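Local coordinates for uncharacterized protein (Shigella flexneri 5a str. M90T, PDB 5EUR) that is of unknown function and forms an assembly of three copies, each a small antiparallel sheet packed with several helices, at residues R6-A11 with L20-E25; I10-D15 with A94-M99; N41-D46 with G68-W73; D56-G61 with Q83-R88. All coordinates share one frame; numbering follows the deposited sequence.

The four contacts illustrate how a small chain closes itself with few strands and many helices. Contacts 1 and 2 start from the same strand, 10-12, and lie 14 Å apart between centres: one pairs it with strand 18-21, the other ties its end to helix 79-99. Contact 4, 14 Å from each, joins helix 47-59 to the same long helix and touches both, through D56 and L8 and through A60 and I10. Contact 3, between helices 28-43 and 68-75, lies 28 Å from contact 2, across the chain's centre. Along the chain contact 1 closes before contacts 3 and 4 open; contact 2 encloses these crossed helical contacts and brings the chain's start against helix 79-99.

Contact 1: R6-A11 with L20-E25; sequences RKLDIA and LVFGQE
I10 and A11 run antiparallel to V21 and L20, with A11 and L20 as the hydrogen-bonded pair and I10 and V21 as the non-hydrogen-bonded pair. A11 and L20 are joined by two hydrogen bonds, A11 N to L20 O at 2.9 Å and L20 N to A11 O at 2.8 Å. Beyond the last bridge the ladder gains one more rung, F22 N to D9 O at 3.0 Å, and the same carbonyl receives the CA-H of V21.

F22 is the residue most covered by the partner segment, residues 6-11. Its CG lies anti to the carbonyl carbon (chi1 -74°). The ring lies against residues 7-9: CZ is 3.4 Å from K7 O, CE2 meets L8 CD2 at 4.1 Å, and D9 CB sits over one face in a CH-pi contact. D9 OD2 lies near the F22 backbone and reaches G23 N through a water that donates to OD2 and accepts from G23 N. On the side of the sheet carrying I10 and V21, their CG1 atoms approach to 4.2 Å and both side chains pack on F31 of helix 28-43; A11 and L20 point to the other side. The second subunit covers L20 with its F127 and F22 with its I34.

Strand 18-21 then reverses through a type I' turn from V21 to Q24, as in a tight two-residue beta hairpin within a meandering three-stranded antiparallel sheet.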
loop_
_atom_site.group_PDB
_atom_site.type_symbol
_atom_site.label_atom_id
_atom_site.label_comp_id
_atom_site.label_asym_id
_atom_site.label_seq_id
_atom_site.Cartn_x
_atom_site.Cartn_y
_atom_site.Cartn_z
ATOM N N ARG A 6 12.552 -7.271 3.251
ATOM C CA ARG A 6 13.721 -7.604 2.463
ATOM C C ARG A 6 14.256 -6.323 1.814
ATOM O O ARG A 6 13.615 -5.268 1.842
ATOM C CB ARG A 6 13.357 -8.680 1.440
ATOM C CG ARG A 6 12.955 -9.974 2.157
ATOM C CD ARG A 6 12.708 -11.183 1.272
ATOM N NE ARG A 6 12.288 -12.299 2.122
ATOM C CZ ARG A 6 13.101 -13.161 2.720
ATOM N NH1 ARG A 6 14.415 -13.102 2.527
ATOM N NH2 ARG A 6 12.585 -14.110 3.489
ATOM N N LYS A 7 15.472 -6.397 1.279
ATOM C CA LYS A 7 16.031 -5.272 0.542
ATOM C C LYS A 7 15.048 -4.786 -0.511
ATOM O O LYS A 7 14.598 -5.568 -1.356
ATOM C CB LYS A 7 17.350 -5.686 -0.117
ATOM C CG LYS A 7 17.938 -4.608 -1.012
ATOM C CD LYS A 7 17.608 -4.938 -2.470
ATOM C CE LYS A 7 17.980 -3.826 -3.424
ATOM N NZ LYS A 7 17.518 -4.138 -4.797
ATOM N N LEU A 8 14.707 -3.501 -0.456
ATOM C CA LEU A 8 13.629 -2.997 -1.295
ATOM C C LEU A 8 14.106 -2.874 -2.731
ATOM O O LEU A 8 15.104 -2.203 -3.010
ATOM C CB LEU A 8 13.120 -1.651 -0.784
ATOM C CG LEU A 8 12.591 -1.604 0.654
ATOM C CD1 LEU A 8 12.123 -0.189 0.971
ATOM C CD2 LEU A 8 11.456 -2.611 0.864
ATOM N N ASP A 9 13.384 -3.529 -3.628
ATOM C CA ASP A 9 13.664 -3.521 -5.057
ATOM C C ASP A 9 12.924 -2.329 -5.636
ATOM O O ASP A 9 11.759 -2.434 -6.021
ATOM C CB ASP A 9 13.206 -4.831 -5.684
ATOM C CG ASP A 9 13.377 -4.856 -7.183
ATOM O OD1 ASP A 9 14.171 -4.047 -7.710
ATOM O OD2 ASP A 9 12.705 -5.681 -7.835
ATOM N N ILE A 10 13.601 -1.177 -5.686
ATOM C CA ILE A 10 13.000 0.072 -6.144
ATOM C C ILE A 10 13.828 0.647 -7.285
ATOM O O ILE A 10 15.031 0.893 -7.128
ATOM C CB ILE A 10 12.901 1.124 -5.023
ATOM C CG1 ILE A 10 12.169 0.593 -3.793
ATOM C CG2 ILE A 10 12.194 2.359 -5.536
ATOM C CD1 ILE A 10 12.389 1.508 -2.580
ATOM N N ALA A 11 13.170 0.930 -8.401
ATOM C CA ALA A 11 13.790 1.654 -9.502
ATOM C C ALA A 11 12.941 2.867 -9.820
ATOM O O ALA A 11 11.721 2.751 -9.958
ATOM C CB ALA A 11 13.938 0.769 -10.739
ATOM N N LEU A 20 9.221 1.431 -9.801
ATOM C CA LEU A 20 9.004 0.002 -9.964
ATOM C C LEU A 20 9.505 -0.663 -8.690
ATOM O O LEU A 20 10.709 -0.642 -8.403
ATOM C CB LEU A 20 9.732 -0.519 -11.203
ATOM C CG LEU A 20 9.496 -1.987 -11.539
ATOM C CD1 LEU A 20 8.055 -2.179 -11.974
ATOM C CD2 LEU A 20 10.450 -2.390 -12.651
ATOM N N VAL A 21 8.571 -1.212 -7.914
ATOM C CA VAL A 21 8.816 -1.745 -6.580
ATOM C C VAL A 21 8.383 -3.204 -6.611
ATOM O O VAL A 21 7.189 -3.489 -6.729
ATOM C CB VAL A 21 8.046 -0.966 -5.500
ATOM C CG1 VAL A 21 8.452 -1.436 -4.091
ATOM C CG2 VAL A 21 8.260 0.541 -5.655
ATOM N N PHE A 22 9.343 -4.123 -6.535
ATOM C CA PHE A 22 9.029 -5.561 -6.552
ATOM C C PHE A 22 8.093 -5.920 -7.712
ATOM O O PHE A 22 7.118 -6.652 -7.552
ATOM C CB PHE A 22 8.439 -6.005 -5.207
ATOM C CG PHE A 22 9.458 -6.090 -4.095
ATOM C CD1 PHE A 22 10.474 -7.030 -4.144
ATOM C CD2 PHE A 22 9.385 -5.248 -2.999
ATOM C CE1 PHE A 22 11.410 -7.117 -3.123
ATOM C CE2 PHE A 22 10.320 -5.324 -1.972
ATOM C CZ PHE A 22 11.330 -6.259 -2.036
ATOM N N GLY A 23 8.390 -5.381 -8.896
ATOM C CA GLY A 23 7.626 -5.668 -10.094
ATOM C C GLY A 23 6.353 -4.868 -10.264
ATOM O O GLY A 23 5.675 -5.024 -11.286
ATOM N N GLN A 24 6.012 -4.008 -9.311
ATOM C CA GLN A 24 4.784 -3.227 -9.352
ATOM C C GLN A 24 5.118 -1.781 -9.680
ATOM O O GLN A 24 5.907 -1.149 -8.970
ATOM C CB GLN A 24 4.053 -3.294 -8.012
ATOM C CG GLN A 24 2.810 -2.437 -7.934
ATOM C CD GLN A 24 1.743 -2.891 -8.908
ATOM O OE1 GLN A 24 1.475 -4.084 -9.033
ATOM N NE2 GLN A 24 1.153 -1.950 -9.626
ATOM N N GLU A 25 4.501 -1.252 -10.730
ATOM C CA GLU A 25 4.678 0.152 -11.062
ATOM C C GLU A 25 3.662 0.983 -10.289
ATOM O O GLU A 25 2.465 0.661 -10.264
ATOM C CB GLU A 25 4.549 0.388 -12.570
ATOM C CG GLU A 25 4.927 1.809 -12.955
ATOM C CD GLU A 25 5.202 1.989 -14.441
ATOM O OE1 GLU A 25 4.919 1.059 -15.230
ATOM O OE2 GLU A 25 5.704 3.073 -14.812
HETATM O O HOH W 1 11.061 -4.692 -9.657
HETATM O O HOH W 2 12.452 -2.290 -9.441
#

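Contact 2: I10-D15 with A94-M99; sequences IALSAD and AHQERM
Q96 reaches out from helix 79-99 and lays its terminal amide against the backbone of L12, S13 and A14, where strand 10-12 gives way to a loop. The chain is bent, with CG anti to the carbonyl carbon and chi2 at -80°, and this brings the amide to the loop although CB itself does not point there. The two ends of the amide have different neighbours. NE2 donates to S13 O at 3.2 Å, a reasonably straight bond (156° at the hydrogen), but the donor stands well above the carbonyl plane, 71° out of it. NE2 also comes within 3.0 Å of L12 O.

OE1 faces A14 O at 3.4 Å, two acceptors that cannot bond to each other. K16 NZ bonds to Q96 OE1 and weakly to A14 O, and its charge would be expected to ease their repulsion. One helical turn further on, M99 has its CB turned toward the loop, and SD lies 4.4 Å from A14 CB, a loose apolar touch.

Within the loop, S13 OG donates to D15 OD1 at 2.7 Å and also bonds to T18 N. D15 OD1 forms a salt bridge with R126 of the second subunit, whose F127 carbonyl accepts from H95 NE2. This is a tertiary tie of a long helix to a strand end, made by a side-chain amide bonding to a backbone carbonyl and bordering a subunit interface.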
loop_
_atom_site.group_PDB
_atom_site.type_symbol
_atom_site.label_atom_id
_atom_site.label_comp_id
_atom_site.label_asym_id
_atom_site.label_seq_id
_atom_site.Cartn_x
_atom_site.Cartn_y
_atom_site.Cartn_z
ATOM N N ILE A 10 13.601 -1.177 -5.686
ATOM C CA ILE A 10 13.000 0.072 -6.144
ATOM C C ILE A 10 13.828 0.647 -7.285
ATOM O O ILE A 10 15.031 0.893 -7.128
ATOM C CB ILE A 10 12.901 1.124 -5.023
ATOM C CG1 ILE A 10 12.169 0.593 -3.793
ATOM C CG2 ILE A 10 12.194 2.359 -5.536
ATOM C CD1 ILE A 10 12.389 1.508 -2.580
ATOM N N ALA A 11 13.170 0.930 -8.401
ATOM C CA ALA A 11 13.790 1.654 -9.502
ATOM C C ALA A 11 12.941 2.867 -9.820
ATOM O O ALA A 11 11.721 2.751 -9.958
ATOM C CB ALA A 11 13.938 0.769 -10.739
ATOM N N LEU A 12 13.585 4.022 -9.945
ATOM C CA LEU A 12 12.903 5.256 -10.299
ATOM C C LEU A 12 12.911 5.416 -11.815
ATOM O O LEU A 12 13.932 5.183 -12.469
ATOM C CB LEU A 12 13.597 6.438 -9.613
ATOM C CG LEU A 12 13.049 7.860 -9.683
ATOM C CD1 LEU A 12 11.625 7.914 -9.170
ATOM C CD2 LEU A 12 13.919 8.781 -8.841
ATOM N N SER A 13 11.763 5.786 -12.373
ATOM C CA SER A 13 11.631 5.948 -13.814
ATOM C C SER A 13 12.478 7.122 -14.301
ATOM O O SER A 13 12.831 8.026 -13.543
ATOM C CB SER A 13 10.165 6.172 -14.199
ATOM O OG SER A 13 9.701 7.463 -13.810
ATOM N N ALA A 14 12.781 7.113 -15.604
ATOM C CA ALA A 14 13.612 8.172 -16.167
ATOM C C ALA A 14 12.964 9.541 -15.989
ATOM O O ALA A 14 13.643 10.515 -15.642
ATOM C CB ALA A 14 13.885 7.888 -17.643
ATOM N N ASP A 15 11.652 9.637 -16.194
ATOM C CA ASP A 15 10.982 10.913 -15.975
ATOM C C ASP A 15 10.631 11.153 -14.514
ATOM O O ASP A 15 10.032 12.187 -14.201
ATOM C CB ASP A 15 9.732 11.031 -16.861
ATOM C CG ASP A 15 8.663 9.996 -16.543
ATOM O OD1 ASP A 15 8.708 9.355 -15.471
ATOM O OD2 ASP A 15 7.760 9.827 -17.386
ATOM N N ALA A 94 23.934 7.875 -11.659
ATOM C CA ALA A 94 24.682 7.659 -12.896
ATOM C C ALA A 94 23.820 6.951 -13.935
ATOM O O ALA A 94 23.850 7.295 -15.125
ATOM C CB ALA A 94 25.960 6.863 -12.613
ATOM N N HIS A 95 23.023 5.970 -13.495
ATOM C CA HIS A 95 22.091 5.310 -14.407
ATOM C C HIS A 95 21.074 6.295 -14.975
ATOM O O HIS A 95 20.749 6.242 -16.166
ATOM C CB HIS A 95 21.388 4.159 -13.691
ATOM C CG HIS A 95 20.310 3.513 -14.504
ATOM N ND1 HIS A 95 20.582 2.692 -15.577
ATOM C CD2 HIS A 95 18.961 3.558 -14.396
ATOM C CE1 HIS A 95 19.447 2.265 -16.100
ATOM N NE2 HIS A 95 18.447 2.776 -15.403
ATOM N N GLN A 96 20.556 7.199 -14.139
ATOM C CA GLN A 96 19.637 8.225 -14.627
ATOM C C GLN A 96 20.308 9.126 -15.656
ATOM O O GLN A 96 19.671 9.562 -16.624
ATOM C CB GLN A 96 19.114 9.058 -13.458
ATOM C CG GLN A 96 18.090 8.338 -12.602
ATOM C CD GLN A 96 16.706 8.367 -13.225
ATOM O OE1 GLN A 96 16.398 9.241 -14.043
ATOM N NE2 GLN A 96 15.867 7.408 -12.851
ATOM N N GLU A 97 21.592 9.425 -15.457
ATOM C CA GLU A 97 22.295 10.287 -16.398
ATOM C C GLU A 97 22.480 9.590 -17.740
ATOM O O GLU A 97 22.232 10.184 -18.796
ATOM C CB GLU A 97 23.635 10.720 -15.807
ATOM C CG GLU A 97 23.482 11.692 -14.641
ATOM C CD GLU A 97 24.778 11.958 -13.904
ATOM O OE1 GLU A 97 25.736 11.172 -14.059
ATOM O OE2 GLU A 97 24.827 12.955 -13.159
ATOM N N ARG A 98 22.908 8.322 -17.723
ATOM C CA ARG A 98 23.043 7.599 -18.984
ATOM C C ARG A 98 21.693 7.366 -19.652
ATOM O O ARG A 98 21.626 7.251 -20.882
ATOM C CB ARG A 98 23.767 6.271 -18.776
ATOM C CG ARG A 98 25.180 6.405 -18.237
ATOM C CD ARG A 98 25.892 5.062 -18.281
ATOM N NE ARG A 98 25.275 4.084 -17.392
ATOM C CZ ARG A 98 25.607 3.913 -16.117
ATOM N NH1 ARG A 98 26.560 4.658 -15.572
ATOM N NH2 ARG A 98 24.988 2.996 -15.387
ATOM N N MET A 99 20.613 7.281 -18.871
ATOM C CA MET A 99 19.290 7.179 -19.478
ATOM C C MET A 99 18.864 8.495 -20.109
ATOM O O MET A 99 18.166 8.494 -21.129
ATOM C CB MET A 99 18.256 6.741 -18.447
ATOM C CG MET A 99 18.406 5.310 -17.993
ATOM S SD MET A 99 16.799 4.597 -17.627
ATOM C CE MET A 99 16.302 4.085 -19.269
#

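Contact 3: N41-D46 with G68-W73; sequences NSTGSD and GKYSRW
An aromatic side chain from helix 68-75 plugs into the C-terminal end of helix 28-43 in this partly buried helix-to-helix-end contact, Y70 meeting N41, T43 and G44 at once. CB of Y70 points toward the other segment; CG is anti to the carbonyl carbon (chi1 -63°), and OH is the Y70 atom nearest G44 O. The two lie 2.8 Å apart, with G44 O in the plane of the ring at its edge; the distance suits a hydrogen bond, although the hydroxyl proton has another acceptor within reach.

The flanks of the ring meet polar atoms. On one side N41 OD1 lies near the ring plane, 3.7 Å from CE2, with its amide turned 60° from the ring and the two side chains crossing at about a right angle. On the other side T43 OG1 approaches CE1 at 3.5 Å. Each oxygen has a hydrogen-bond partner outside the contact: N41 OD1 accepts from I3 N of the third subunit, and T43 OG1 bonds to L40 O. One turn along, indole atom CH2 of W73 lies 4.1 Å from S45 CA.

G44 N returns to N41 O, and S50 of helix 47-59 also touches Y70. The motif is a positive-phi glycine, G44, ending helix 28-43, then a type II' turn from T43 to D46 and D46 as N-cap opening helix 47-59, with helix 68-75 packed against the junction through Y70.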
loop_
_atom_site.group_PDB
_atom_site.type_symbol
_atom_site.label_atom_id
_atom_site.label_comp_id
_atom_site.label_asym_id
_atom_site.label_seq_id
_atom_site.Cartn_x
_atom_site.Cartn_y
_atom_site.Cartn_z
ATOM N N ASN A 41 5.689 4.042 9.801
ATOM C CA ASN A 41 4.804 4.078 10.969
ATOM C C ASN A 41 4.579 2.684 11.541
ATOM O O ASN A 41 4.521 2.499 12.764
ATOM C CB ASN A 41 3.460 4.721 10.600
ATOM C CG ASN A 41 3.517 6.239 10.634
ATOM O OD1 ASN A 41 4.392 6.803 11.273
ATOM N ND2 ASN A 41 2.565 6.900 9.976
ATOM N N SER A 42 4.430 1.689 10.671
ATOM C CA SER A 42 4.191 0.332 11.143
ATOM C C SER A 42 5.408 -0.261 11.842
ATOM O O SER A 42 5.257 -1.245 12.583
ATOM C CB SER A 42 3.743 -0.552 9.978
ATOM O OG SER A 42 4.851 -1.026 9.238
ATOM N N THR A 43 6.606 0.309 11.643
ATOM C CA THR A 43 7.725 -0.174 12.462
ATOM C C THR A 43 7.655 0.284 13.918
ATOM O O THR A 43 8.356 -0.288 14.757
ATOM C CB THR A 43 9.092 0.255 11.893
ATOM O OG1 THR A 43 9.315 1.655 12.129
ATOM C CG2 THR A 43 9.184 -0.052 10.409
ATOM N N GLY A 44 6.827 1.269 14.254
ATOM C CA GLY A 44 6.761 1.742 15.627
ATOM C C GLY A 44 8.042 2.418 16.077
ATOM O O GLY A 44 8.442 3.430 15.502
ATOM N N SER A 45 8.705 1.867 17.092
ATOM C CA SER A 45 9.975 2.409 17.557
ATOM C C SER A 45 11.147 1.485 17.240
ATOM O O SER A 45 12.191 1.559 17.896
ATOM C CB SER A 45 9.890 2.696 19.055
ATOM O OG SER A 45 8.980 3.759 19.282
ATOM N N ASP A 46 10.994 0.616 16.237
ATOM C CA ASP A 46 12.029 -0.317 15.811
ATOM C C ASP A 46 12.967 0.405 14.845
ATOM O O ASP A 46 12.907 0.256 13.617
ATOM C CB ASP A 46 11.380 -1.546 15.192
ATOM C CG ASP A 46 12.354 -2.642 14.903
ATOM O OD1 ASP A 46 13.575 -2.447 15.080
ATOM O OD2 ASP A 46 11.876 -3.718 14.500
ATOM N N GLY A 68 10.203 12.704 9.102
ATOM C CA GLY A 68 10.173 13.109 10.500
ATOM C C GLY A 68 11.166 12.381 11.385
ATOM O O GLY A 68 12.363 12.282 11.085
ATOM N N LYS A 69 10.667 11.875 12.515
ATOM C CA LYS A 69 11.541 11.237 13.489
ATOM C C LYS A 69 12.316 10.073 12.881
ATOM O O LYS A 69 13.484 9.851 13.225
ATOM C CB LYS A 69 10.725 10.782 14.706
ATOM C CG LYS A 69 9.793 9.608 14.441
ATOM C CD LYS A 69 9.018 9.212 15.690
ATOM C CE LYS A 69 7.982 8.145 15.356
ATOM N NZ LYS A 69 7.164 7.723 16.542
ATOM N N TYR A 70 11.691 9.315 11.972
ATOM C CA TYR A 70 12.403 8.213 11.342
ATOM C C TYR A 70 13.580 8.739 10.535
ATOM O O TYR A 70 14.667 8.147 10.558
ATOM C CB TYR A 70 11.453 7.401 10.452
ATOM C CG TYR A 70 10.337 6.762 11.255
ATOM C CD1 TYR A 70 10.595 5.699 12.114
ATOM C CD2 TYR A 70 9.031 7.216 11.159
ATOM C CE1 TYR A 70 9.581 5.114 12.867
ATOM C CE2 TYR A 70 8.019 6.631 11.895
ATOM C CZ TYR A 70 8.295 5.592 12.749
ATOM O OH TYR A 70 7.268 5.036 13.488
ATOM N N SER A 71 13.377 9.857 9.827
ATOM C CA SER A 71 14.490 10.454 9.080
ATOM C C SER A 71 15.589 10.984 9.999
ATOM O O SER A 71 16.777 10.854 9.687
ATOM C CB SER A 71 13.987 11.573 8.185
ATOM O OG SER A 71 13.199 11.041 7.134
ATOM N N ARG A 72 15.219 11.618 11.108
ATOM C CA ARG A 72 16.250 12.152 11.995
ATOM C C ARG A 72 17.065 11.024 12.623
ATOM O O ARG A 72 18.307 11.093 12.670
ATOM C CB ARG A 72 15.604 13.061 13.044
ATOM C CG ARG A 72 14.827 14.210 12.395
ATOM C CD ARG A 72 14.416 15.317 13.363
ATOM N NE ARG A 72 13.215 14.985 14.126
ATOM C CZ ARG A 72 11.974 15.243 13.721
ATOM N NH1 ARG A 72 11.760 15.837 12.551
ATOM N NH2 ARG A 72 10.945 14.900 14.485
ATOM N N TRP A 73 16.383 9.955 13.067
ATOM C CA TRP A 73 17.078 8.750 13.507
ATOM C C TRP A 73 18.029 8.238 12.434
ATOM O O TRP A 73 19.194 7.946 12.717
ATOM C CB TRP A 73 16.087 7.632 13.860
ATOM C CG TRP A 73 15.144 7.875 14.982
ATOM C CD1 TRP A 73 15.195 8.872 15.912
ATOM C CD2 TRP A 73 14.028 7.041 15.345
ATOM N NE1 TRP A 73 14.160 8.726 16.815
ATOM C CE2 TRP A 73 13.431 7.612 16.484
ATOM C CE3 TRP A 73 13.468 5.879 14.797
ATOM C CZ2 TRP A 73 12.297 7.060 17.094
ATOM C CZ3 TRP A 73 12.350 5.317 15.413
ATOM C CH2 TRP A 73 11.771 5.919 16.543
#

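Contact 4: D56-G61 with Q83-R88; sequences DIHAAG and QEAERR
A59 and A85 face each other where helix 47-59 meets helix 79-99, their CA atoms 4.7 Å apart. So close an approach is possible because both side chains are methyl groups: A59 CA lies 3.6 Å from A85 O in a CA-H...O contact, and the two CB atoms are 4.5 Å apart.

Polar pairs frame this small apolar centre. H58, with CG anti to the backbone N (chi1 -173°), donates from NE2 to E86 OE1 at 2.6 Å, a short bond that meets the oxygen nearly along its C-O bond, with the oxygen close to the ring plane and the carboxylate turned 42° from the ring. The other pair runs past A59. R88 spreads its guanidinium over A59 CB, which sits 3.4 Å from CZ above the centre of one face, and in the plane of the group NH1 donates to D56 OD1 at 3.3 Å. That salt bridge is long but straight, 169° at the hydrogen.

Further out, each acid has a second partner. D56 OD2 accepts from L8 N, and E86 OE2 forms a salt bridge with K90 NZ, which would be expected to help steady the carboxylate. Helix 47-59 itself ends here in a Schellman motif, G61 N returning to H58 O at positive phi. A59 and A85 make this a close Ala-Ala helix-helix contact, flanked by a His-carboxylate hydrogen bond and an Arg-Asp salt bridge.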
loop_
_atom_site.group_PDB
_atom_site.type_symbol
_atom_site.label_atom_id
_atom_site.label_comp_id
_atom_site.label_asym_id
_atom_site.label_seq_id
_atom_site.Cartn_x
_atom_site.Cartn_y
_atom_site.Cartn_z
ATOM N N ASP A 56 17.290 1.885 1.995
ATOM C CA ASP A 56 16.850 1.478 0.659
ATOM C C ASP A 56 16.164 2.616 -0.096
ATOM O O ASP A 56 16.287 2.721 -1.333
ATOM C CB ASP A 56 15.931 0.263 0.777
ATOM C CG ASP A 56 16.686 -0.973 1.215
ATOM O OD1 ASP A 56 17.945 -0.984 1.103
ATOM O OD2 ASP A 56 16.032 -1.914 1.685
ATOM N N ILE A 57 15.431 3.470 0.626
ATOM C CA ILE A 57 14.832 4.651 0.011
ATOM C C ILE A 57 15.922 5.560 -0.550
ATOM O O ILE A 57 15.856 5.999 -1.703
ATOM C CB ILE A 57 13.947 5.385 1.039
ATOM C CG1 ILE A 57 12.751 4.511 1.434
ATOM C CG2 ILE A 57 13.508 6.747 0.523
ATOM C CD1 ILE A 57 11.923 4.024 0.247
ATOM N N HIS A 58 16.953 5.828 0.255
ATOM C CA HIS A 58 18.070 6.667 -0.171
ATOM C C HIS A 58 18.794 6.050 -1.358
ATOM O O HIS A 58 19.098 6.740 -2.342
ATOM C CB HIS A 58 19.027 6.848 1.010
ATOM C CG HIS A 58 20.136 7.829 0.767
ATOM N ND1 HIS A 58 19.932 9.191 0.721
ATOM C CD2 HIS A 58 21.468 7.637 0.612
ATOM C CE1 HIS A 58 21.095 9.800 0.533
ATOM N NE2 HIS A 58 22.039 8.879 0.449
ATOM N N ALA A 59 19.050 4.744 -1.290
ATOM C CA ALA A 59 19.767 4.050 -2.357
ATOM C C ALA A 59 19.024 4.112 -3.682
ATOM O O ALA A 59 19.655 4.069 -4.748
ATOM C CB ALA A 59 20.003 2.595 -1.964
ATOM N N ALA A 60 17.689 4.177 -3.642
ATOM C CA ALA A 60 16.908 4.230 -4.868
ATOM C C ALA A 60 16.851 5.618 -5.494
ATOM O O ALA A 60 16.258 5.771 -6.567
ATOM C CB ALA A 60 15.489 3.724 -4.592
ATOM N N GLY A 61 17.425 6.632 -4.859
ATOM C CA GLY A 61 17.330 7.977 -5.379
ATOM C C GLY A 61 16.171 8.786 -4.851
ATOM O O GLY A 61 15.934 9.898 -5.343
ATOM N N GLN A 83 26.562 4.942 4.307
ATOM C CA GLN A 83 27.485 5.175 3.201
ATOM C C GLN A 83 27.319 4.134 2.103
ATOM O O GLN A 83 27.440 4.456 0.917
ATOM C CB GLN A 83 28.926 5.200 3.719
ATOM C CG GLN A 83 29.977 5.355 2.627
ATOM C CD GLN A 83 29.805 6.610 1.790
ATOM O OE1 GLN A 83 29.201 7.592 2.224
ATOM N NE2 GLN A 83 30.349 6.583 0.576
ATOM N N GLU A 84 27.037 2.884 2.468
ATOM C CA GLU A 84 26.735 1.883 1.448
ATOM C C GLU A 84 25.488 2.281 0.669
ATOM O O GLU A 84 25.437 2.143 -0.563
ATOM C CB GLU A 84 26.569 0.507 2.093
ATOM C CG GLU A 84 27.876 -0.076 2.631
ATOM C CD GLU A 84 28.954 -0.178 1.569
ATOM O OE1 GLU A 84 28.655 -0.665 0.455
ATOM O OE2 GLU A 84 30.099 0.247 1.841
ATOM N N ALA A 85 24.486 2.816 1.377
ATOM C CA ALA A 85 23.314 3.350 0.690
ATOM C C ALA A 85 23.689 4.497 -0.244
ATOM O O ALA A 85 23.157 4.602 -1.351
ATOM C CB ALA A 85 22.273 3.810 1.710
ATOM N N GLU A 86 24.595 5.371 0.193
ATOM C CA GLU A 86 25.013 6.495 -0.643
ATOM C C GLU A 86 25.733 6.018 -1.904
ATOM O O GLU A 86 25.522 6.566 -2.990
ATOM C CB GLU A 86 25.899 7.447 0.165
ATOM C CG GLU A 86 26.465 8.609 -0.644
ATOM C CD GLU A 86 25.434 9.664 -1.043
ATOM O OE1 GLU A 86 24.345 9.722 -0.431
ATOM O OE2 GLU A 86 25.717 10.452 -1.978
ATOM N N ARG A 87 26.577 4.991 -1.788
ATOM C CA ARG A 87 27.222 4.429 -2.973
ATOM C C ARG A 87 26.190 3.924 -3.969
ATOM O O ARG A 87 26.284 4.192 -5.178
ATOM C CB ARG A 87 28.156 3.292 -2.567
ATOM C CG ARG A 87 29.466 3.771 -1.990
ATOM C CD ARG A 87 30.276 2.622 -1.424
ATOM N NE ARG A 87 30.716 1.676 -2.449
ATOM C CZ ARG A 87 31.877 1.754 -3.097
ATOM N NH1 ARG A 87 32.719 2.743 -2.841
ATOM N NH2 ARG A 87 32.197 0.843 -4.005
ATOM N N ARG A 88 25.184 3.192 -3.468
ATOM C CA ARG A 88 24.118 2.707 -4.343
ATOM C C ARG A 88 23.355 3.870 -4.979
ATOM O O ARG A 88 23.012 3.821 -6.167
ATOM C CB ARG A 88 23.193 1.795 -3.528
ATOM C CG ARG A 88 23.913 0.533 -3.011
ATOM C CD ARG A 88 23.055 -0.367 -2.110
ATOM N NE ARG A 88 21.710 -0.638 -2.597
ATOM C CZ ARG A 88 20.636 -0.716 -1.815
ATOM N NH1 ARG A 88 20.744 -0.535 -0.502
ATOM N NH2 ARG A 88 19.451 -0.974 -2.348
#